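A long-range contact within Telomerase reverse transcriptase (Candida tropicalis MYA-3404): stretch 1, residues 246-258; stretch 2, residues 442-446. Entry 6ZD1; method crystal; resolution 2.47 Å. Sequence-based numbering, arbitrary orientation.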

# COMPACT_ATOMS: atom_id res chain seq x y z
N ILE A 246 -8.50 9.15 -5.26
CA ILE A 246 -8.33 7.78 -5.74
C ILE A 246 -9.70 7.24 -6.12
O ILE A 246 -10.69 7.52 -5.44
CB ILE A 246 -7.66 6.89 -4.67
CG1 ILE A 246 -6.35 7.52 -4.19
CG2 ILE A 246 -7.41 5.49 -5.22
CD1 ILE A 246 -5.38 7.81 -5.31
N CYS A 247 -9.75 6.49 -7.21
CA CYS A 247 -10.97 5.85 -7.66
C CYS A 247 -10.82 4.35 -7.46
O CYS A 247 -9.93 3.72 -8.04
CB CYS A 247 -11.25 6.18 -9.12
SG CYS A 247 -13.00 6.12 -9.57
N VAL A 248 -11.68 3.78 -6.61
CA VAL A 248 -11.64 2.36 -6.27
C VAL A 248 -12.67 1.64 -7.16
O VAL A 248 -13.86 1.96 -7.07
CB VAL A 248 -11.95 2.12 -4.79
CG1 VAL A 248 -11.82 0.64 -4.45
CG2 VAL A 248 -11.03 2.96 -3.91
N PRO A 249 -12.24 0.69 -7.99
CA PRO A 249 -13.19 0.06 -8.93
C PRO A 249 -14.32 -0.65 -8.20
O PRO A 249 -14.10 -1.45 -7.29
CB PRO A 249 -12.31 -0.93 -9.70
CG PRO A 249 -10.92 -0.39 -9.57
CD PRO A 249 -10.86 0.23 -8.20
N LEU A 250 -15.55 -0.34 -8.61
CA LEU A 250 -16.72 -1.05 -8.12
C LEU A 250 -16.81 -2.42 -8.76
O LEU A 250 -16.69 -2.56 -9.98
CB LEU A 250 -18.00 -0.25 -8.41
CG LEU A 250 -18.38 0.84 -7.42
CD1 LEU A 250 -19.71 1.45 -7.82
CD2 LEU A 250 -18.44 0.29 -6.00
N LYS A 251 -17.05 -3.44 -7.94
CA LYS A 251 -17.24 -4.79 -8.45
C LYS A 251 -18.67 -5.03 -8.91
O LYS A 251 -19.05 -6.18 -9.14
CB LYS A 251 -16.85 -5.81 -7.39
CG LYS A 251 -15.60 -5.44 -6.59
CD LYS A 251 -14.39 -5.26 -7.48
CE LYS A 251 -13.14 -4.97 -6.67
NZ LYS A 251 -12.79 -6.10 -5.76
N GLN A 252 -19.47 -3.97 -9.04
CA GLN A 252 -20.86 -4.08 -9.46
C GLN A 252 -21.13 -3.13 -10.62
O GLN A 252 -20.34 -2.24 -10.93
CB GLN A 252 -21.83 -3.74 -8.32
CG GLN A 252 -21.47 -4.31 -6.98
CD GLN A 252 -22.33 -3.73 -5.88
OE1 GLN A 252 -23.51 -4.07 -5.75
NE2 GLN A 252 -21.75 -2.85 -5.09
N SER A 253 -22.28 -3.33 -11.25
CA SER A 253 -22.83 -2.32 -12.13
C SER A 253 -23.58 -1.27 -11.30
O SER A 253 -23.79 -1.43 -10.10
CB SER A 253 -23.77 -2.95 -13.16
OG SER A 253 -24.88 -3.57 -12.53
N LEU A 254 -23.98 -0.18 -11.96
CA LEU A 254 -24.72 0.85 -11.25
C LEU A 254 -26.08 0.34 -10.80
O LEU A 254 -26.53 0.64 -9.69
CB LEU A 254 -24.86 2.10 -12.13
CG LEU A 254 -25.57 3.29 -11.47
CD1 LEU A 254 -24.82 3.75 -10.23
CD2 LEU A 254 -25.72 4.44 -12.46
N TYR A 255 -26.74 -0.46 -11.65
CA TYR A 255 -28.03 -1.04 -11.28
C TYR A 255 -27.92 -1.89 -10.02
O TYR A 255 -28.73 -1.77 -9.10
CB TYR A 255 -28.58 -1.87 -12.44
CG TYR A 255 -29.96 -2.45 -12.19
CD1 TYR A 255 -30.35 -3.64 -12.79
CD2 TYR A 255 -30.88 -1.80 -11.38
CE1 TYR A 255 -31.61 -4.18 -12.58
CE2 TYR A 255 -32.14 -2.32 -11.16
CZ TYR A 255 -32.50 -3.51 -11.76
OH TYR A 255 -33.75 -4.04 -11.54
N SER A 256 -26.90 -2.75 -9.97
CA SER A 256 -26.69 -3.59 -8.79
C SER A 256 -26.29 -2.76 -7.58
O SER A 256 -26.64 -3.11 -6.45
CB SER A 256 -25.63 -4.64 -9.08
OG SER A 256 -25.36 -5.44 -7.94
N PHE A 257 -25.57 -1.66 -7.80
CA PHE A 257 -25.15 -0.82 -6.68
C PHE A 257 -26.34 -0.07 -6.09
O PHE A 257 -26.44 0.08 -4.86
CB PHE A 257 -24.07 0.16 -7.14
CG PHE A 257 -23.62 1.09 -6.06
CD1 PHE A 257 -22.77 0.66 -5.06
CD2 PHE A 257 -24.05 2.41 -6.05
CE1 PHE A 257 -22.35 1.52 -4.07
CE2 PHE A 257 -23.64 3.27 -5.06
CZ PHE A 257 -22.79 2.83 -4.07
N ASN A 258 -27.24 0.44 -6.94
CA ASN A 258 -28.42 1.13 -6.44
C ASN A 258 -29.39 0.18 -5.76
O ASN A 258 -30.07 0.57 -4.80
CB ASN A 258 -29.12 1.87 -7.59
CG ASN A 258 -28.35 3.10 -8.05
OD1 ASN A 258 -27.64 3.73 -7.27
ND2 ASN A 258 -28.49 3.44 -9.32
N ALA A 442 -13.75 5.40 -18.10
CA ALA A 442 -13.64 5.40 -16.65
C ALA A 442 -14.58 6.45 -16.06
O ALA A 442 -14.52 7.63 -16.43
CB ALA A 442 -12.19 5.67 -16.22
N THR A 443 -15.46 6.02 -15.17
CA THR A 443 -16.39 6.90 -14.48
C THR A 443 -16.27 6.68 -12.98
O THR A 443 -15.83 5.62 -12.51
CB THR A 443 -17.84 6.67 -14.93
OG1 THR A 443 -18.22 5.31 -14.67
CG2 THR A 443 -18.00 6.97 -16.41
N CYS A 444 -16.68 7.69 -12.21
CA CYS A 444 -16.67 7.62 -10.76
C CYS A 444 -18.01 8.06 -10.20
O CYS A 444 -18.75 8.82 -10.83
CB CYS A 444 -15.55 8.49 -10.15
SG CYS A 444 -15.85 10.26 -10.17
N LEU A 445 -18.34 7.53 -9.03
CA LEU A 445 -19.55 7.87 -8.31
C LEU A 445 -19.21 8.86 -7.21
O LEU A 445 -18.21 8.70 -6.50
CB LEU A 445 -20.21 6.63 -7.71
CG LEU A 445 -20.94 5.68 -8.67
CD1 LEU A 445 -19.98 4.82 -9.48
CD2 LEU A 445 -21.92 4.81 -7.89
N VAL A 446 -20.03 9.90 -7.07
CA VAL A 446 -19.85 10.90 -6.03
C VAL A 446 -21.11 10.93 -5.17
O VAL A 446 -22.23 10.81 -5.69
CB VAL A 446 -19.53 12.30 -6.61
CG1 VAL A 446 -18.50 12.19 -7.73
CG2 VAL A 446 -20.78 13.01 -7.10

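Stretch 2 meets stretch 1 through apolar packing; no hydrogen bond crosses between them. Ala442, at the start, touches nothing in stretch 1, and Thr443 contributes its backbone: its carbonyl O lies 4.1 Å from Cys247 SG, while its OG1 is satisfied elsewhere in the structure.

At Cys444 the two stretches come closest in register, with the CA atoms of Cys247 and Cys444 6.7 Å apart. Cys247 points its CA-to-CB bond toward stretch 2, and its SG reaches to 3.5 Å from Cys444 CB. The contact is sulfur against carbon, not a disulfide: Cys247 SG and Cys444 SG are 5.1 Å apart. A small, weakly polar side chain suits such a tight, buried spot.

Leu445 is the centre of the contact, burying 80 Å² of its surface against stretch 1. Its branched end serves more than one neighbour. Leu445 CD1 and CD2 lie 3.8 and 4.0 Å from Leu250 CD1 in the loop, and Leu445 CD2 also lies 3.9 Å from Leu254 CD1 and 3.7 Å from Phe257 CE2, approaching the aromatic ring obliquely. Leu254 and Phe257, three residues apart on a helix, fall on a similar side of it and so can share one methyl. Ser253 caps this helix, its OG accepting a weak bond from Ser256 N (3.4 Å).

Val446, next along, makes no contact with stretch 1.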